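Local coordinates for putative glucarate dehydratase (Pseudomonas fluorescens, PDB 4IT1), which probably catalyses the magnesium-dependent dehydration of D-glucarate to 5-dehydro-4-deoxy-D-glucarate, as a member of the mandelate racemase/muconate lactonizing enzyme family, at residues Arg301-Ala305 and Gln306-Gln310; Val197-Ala200 and Ala201-Glu205. All blocks are in the same frame, centred on the assembly; numbering follows the deposited sequence.

Contact 1. Residues Arg301-Ala305 and Gln306-Gln310; sequences RRSVA and QNSVQ
Gln306 N reaches back to two carbonyls of the last helical turn, 3.4 Å from Arg302 O and 3.1 Å from Ser303 O, and both hydrogen bonds are weak, bent to about 135°. Its side chain then folds back along the turn: with CG beside the backbone N (chi1 -70°) and the chain extended beyond it, CG lies 3.8 Å from Arg302 O. A water donates to both Gln306 OE1 and Arg302 O, 3.0 Å from each, so a long polar residue suits this partly exposed end of the helix. Shortened to an alanine, the residue would lose the OE1 that holds the water, which would probably be left with Arg302 O alone of these two acceptors, and the aliphatic chain beside that carbonyl would be gone. Asn307 is where the helix stops; its positive phi swings the chain out of the spiral, and asparagine tolerates that conformation better than most residues. Ser308 N turns back to Ser303 O at 3.3 Å, a fairly straight bond (159°). This six-to-one bond, with the positive phi of Asn307, marks a Schellman motif, which closes the C-terminal end of helix 297-306 in the (beta/alpha)8-type barrel of the enolase superfamily, just before strand 311-314 enters the barrel wall. The CB of Ser308 packs against Ser303 OG, while its own hydroxyl bonds to Leu274 O, tying the turn to the start of the preceding helix. Val309 brings CG2 to 3.3 Å from Ser303 OG, and its branched side chain also packs on Val293 and Val294. Serine, small and polar, suits this buried place: a first torsion that puts Ser303 OG beside its own carbonyl carbon turns it toward the loop, where a second water lies 2.9 Å from both Ser303 OG and Val309 O.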
# COMPACT_ATOMS: atom_id res chain seq x y z
N ARG A 301 -7.85 12.12 2.08
CA ARG A 301 -8.02 12.46 3.49
C ARG A 301 -9.12 13.49 3.72
O ARG A 301 -9.95 13.34 4.62
CB ARG A 301 -6.68 12.98 4.08
CG ARG A 301 -6.70 13.39 5.56
CD ARG A 301 -5.38 13.99 6.06
NE ARG A 301 -5.09 15.27 5.41
CZ ARG A 301 -4.17 15.47 4.46
NH1 ARG A 301 -3.39 14.47 4.03
NH2 ARG A 301 -4.01 16.68 3.93
N ARG A 302 -9.12 14.54 2.91
CA ARG A 302 -10.12 15.60 3.06
C ARG A 302 -11.50 15.09 2.63
O ARG A 302 -12.51 15.48 3.20
CB ARG A 302 -9.72 16.87 2.29
CG ARG A 302 -8.47 17.56 2.85
CD ARG A 302 -8.28 18.98 2.32
NE ARG A 302 -7.91 19.03 0.90
CZ ARG A 302 -6.67 18.95 0.41
NH1 ARG A 302 -5.61 18.82 1.22
NH2 ARG A 302 -6.47 19.01 -0.90
N SER A 303 -11.54 14.20 1.64
CA SER A 303 -12.82 13.64 1.19
C SER A 303 -13.44 12.78 2.28
O SER A 303 -14.63 12.87 2.55
CB SER A 303 -12.66 12.80 -0.07
OG SER A 303 -13.93 12.40 -0.55
N VAL A 304 -12.60 11.96 2.89
CA VAL A 304 -13.03 11.01 3.91
C VAL A 304 -13.57 11.74 5.14
O VAL A 304 -14.45 11.23 5.82
CB VAL A 304 -11.88 10.04 4.26
CG1 VAL A 304 -11.96 9.58 5.71
CG2 VAL A 304 -11.87 8.87 3.30
N ALA A 305 -13.05 12.94 5.40
CA ALA A 305 -13.50 13.77 6.51
C ALA A 305 -14.89 14.35 6.27
O ALA A 305 -15.64 14.59 7.22
CB ALA A 305 -12.50 14.90 6.77
N GLN A 306 -15.23 14.59 5.00
CA GLN A 306 -16.52 15.22 4.64
C GLN A 306 -17.51 14.21 4.09
O GLN A 306 -18.67 14.56 3.86
CB GLN A 306 -16.31 16.28 3.56
CG GLN A 306 -15.59 17.54 4.00
CD GLN A 306 -15.38 18.50 2.84
OE1 GLN A 306 -14.25 18.85 2.53
NE2 GLN A 306 -16.47 18.90 2.19
N ASN A 307 -17.05 12.99 3.84
CA ASN A 307 -17.81 11.98 3.08
C ASN A 307 -18.35 12.50 1.73
O ASN A 307 -19.52 12.36 1.41
CB ASN A 307 -18.93 11.39 3.96
CG ASN A 307 -19.63 10.21 3.30
OD1 ASN A 307 -18.99 9.34 2.70
ND2 ASN A 307 -20.95 10.18 3.40
N SER A 308 -17.46 13.09 0.93
CA SER A 308 -17.83 13.69 -0.36
C SER A 308 -18.15 12.69 -1.46
O SER A 308 -19.08 12.90 -2.24
CB SER A 308 -16.71 14.61 -0.87
OG SER A 308 -16.45 15.66 0.04
N VAL A 309 -17.36 11.62 -1.53
CA VAL A 309 -17.50 10.63 -2.58
C VAL A 309 -17.58 9.21 -2.02
O VAL A 309 -17.02 8.92 -0.96
CB VAL A 309 -16.38 10.72 -3.64
CG1 VAL A 309 -16.40 12.08 -4.31
CG2 VAL A 309 -15.01 10.44 -3.03
N GLN A 310 -18.27 8.35 -2.75
CA GLN A 310 -18.46 6.97 -2.34
C GLN A 310 -17.61 6.03 -3.18
O GLN A 310 -17.43 4.87 -2.82
CB GLN A 310 -19.94 6.60 -2.44
CG GLN A 310 -20.83 7.34 -1.46
CD GLN A 310 -20.96 8.83 -1.77
OE1 GLN A 310 -21.34 9.21 -2.88
NE2 GLN A 310 -20.63 9.67 -0.79
O HOH W 1 -12.11 18.22 4.47
O HOH W 2 -15.11 10.12 0.81

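Contact 2. Residues Val197-Ala200 and Ala201-Glu205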
# COMPACT_ATOMS: atom_id res chain seq x y z
N VAL A 197 -27.19 5.96 -29.21
CA VAL A 197 -27.60 4.55 -29.16
C VAL A 197 -26.83 3.75 -30.21
O VAL A 197 -26.21 2.73 -29.89
CB VAL A 197 -29.13 4.40 -29.35
CG1 VAL A 197 -29.51 2.97 -29.71
CG2 VAL A 197 -29.88 4.84 -28.10
N ALA A 198 -26.83 4.26 -31.43
CA ALA A 198 -26.08 3.69 -32.54
C ALA A 198 -24.58 3.61 -32.25
O ALA A 198 -23.93 2.63 -32.61
CB ALA A 198 -26.33 4.50 -33.81
N GLN A 199 -24.03 4.64 -31.60
CA GLN A 199 -22.60 4.67 -31.29
C GLN A 199 -22.23 3.57 -30.28
O GLN A 199 -21.19 2.92 -30.41
CB GLN A 199 -22.18 6.06 -30.77
CG GLN A 199 -20.68 6.20 -30.53
CD GLN A 199 -20.32 7.42 -29.69
OE1 GLN A 199 -19.78 7.29 -28.59
NE2 GLN A 199 -20.61 8.61 -30.21
N ALA A 200 -23.09 3.39 -29.28
CA ALA A 200 -22.91 2.33 -28.29
C ALA A 200 -23.01 0.95 -28.94
O ALA A 200 -22.15 0.09 -28.73
CB ALA A 200 -23.93 2.47 -27.17
N ALA A 201 -24.07 0.76 -29.73
CA ALA A 201 -24.27 -0.48 -30.48
C ALA A 201 -23.00 -0.88 -31.21
O ALA A 201 -22.55 -2.03 -31.10
CB ALA A 201 -25.44 -0.34 -31.45
N ARG A 202 -22.40 0.07 -31.92
CA ARG A 202 -21.15 -0.18 -32.64
C ARG A 202 -20.08 -0.74 -31.71
O ARG A 202 -19.40 -1.70 -32.07
CB ARG A 202 -20.64 1.09 -33.32
CG ARG A 202 -19.22 0.95 -33.85
CD ARG A 202 -18.84 2.10 -34.76
NE ARG A 202 -17.41 2.08 -35.06
CZ ARG A 202 -16.84 2.81 -36.02
NH1 ARG A 202 -17.57 3.60 -36.79
NH2 ARG A 202 -15.52 2.72 -36.21
N MET A 203 -19.95 -0.14 -30.53
CA MET A 203 -18.92 -0.52 -29.56
C MET A 203 -19.21 -1.87 -28.92
O MET A 203 -18.30 -2.70 -28.77
CB MET A 203 -18.79 0.54 -28.47
CG MET A 203 -18.07 1.80 -28.90
SD MET A 203 -17.80 2.90 -27.50
CE MET A 203 -16.82 4.19 -28.26
N ILE A 204 -20.47 -2.08 -28.53
CA ILE A 204 -20.92 -3.34 -27.93
C ILE A 204 -20.75 -4.51 -28.91
O ILE A 204 -20.21 -5.56 -28.54
CB ILE A 204 -22.37 -3.25 -27.40
CG1 ILE A 204 -22.44 -2.24 -26.24
CG2 ILE A 204 -22.88 -4.62 -26.96
CD1 ILE A 204 -23.83 -1.91 -25.75
N GLU A 205 -21.18 -4.32 -30.16
CA GLU A 205 -20.95 -5.30 -31.24
C GLU A 205 -19.47 -5.65 -31.38
O GLU A 205 -19.11 -6.83 -31.44
CB GLU A 205 -21.54 -4.78 -32.56
CG GLU A 205 -20.86 -5.26 -33.85
CD GLU A 205 -21.22 -6.69 -34.24
OE1 GLU A 205 -20.31 -7.44 -34.67
OE2 GLU A 205 -22.41 -7.07 -34.13
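Met203 and Ala200 meet within helix 193-207, one of the outer helices of the (beta/alpha)8-type barrel found in enolase-superfamily enzymes. From Met203, CB rests 3.4 Å from Ala200 O, and CG continues over the neighbouring carbonyl, 3.6 Å from Gln199 O. The first torsion, -75°, sets CG opposite the carbonyl carbon, and the chain then runs straight through SD, so that CE ends 4.3 Å from Gln199 OE1. Flexible and unbranched, methionine suits this buried face, where it packs on Ala168 and Leu170 of strand 163-170 and on Trp374. Gln199 goes the same way with an extended start to its chain, but its amide is engaged beyond the helix: NE2 bonds to Phe171 O, so a buried polar end is satisfied just past the end of that strand. The residue lies about 8 Å, side chain to side chain, from Lys215, a predicted proton acceptor.

Ala200 is small where the helix meets both the strand, through Leu170, and helix 221-234, through Leu231; a bare methyl lets these neighbours come close. Val197, one turn earlier, adds a branched surface against Ala230 and Ala234 of helix 221-234. Arg202 instead leaves the core: its CB passes 3.5 Å from Gln199 O, and the extended chain carries the guanidinium to Asn186 OD1 and to a cation-pi contact with Trp187. Backbone bonds tie the turns together, from Ala201 N to Val197 O and from Arg202 N to Ala198 O, while Met203 N reaches Gln199 O at 3.3 Å and 150°. Ile204 N bonds almost straight to Ala200 O, 2.8 Å away at 173°, and Ile204 CG1 lies 3.4 Å from that same oxygen.

In the fold
From the N terminus, the chain comes first to contact 2, inside helix 193-207, which follows strand 163-170 and leads to strand 212-215. About a hundred residues later, contact 1 ends helix 297-306 and turns the chain toward strand 311-314. The two are in series, neither nested nor crossed: contact 2 is a stretch of helix and closes no loop, while contact 1 closes only the tight turn at the end of its helix. The centres of contact 1 and contact 2 are 35 Å apart. Contact 2 joins its helix to strand 163-170 and helix 221-234; contact 1 ties the end of its helix to helix 274-284, and through Arg301 to Thr334 and Phe335 of the second subunit.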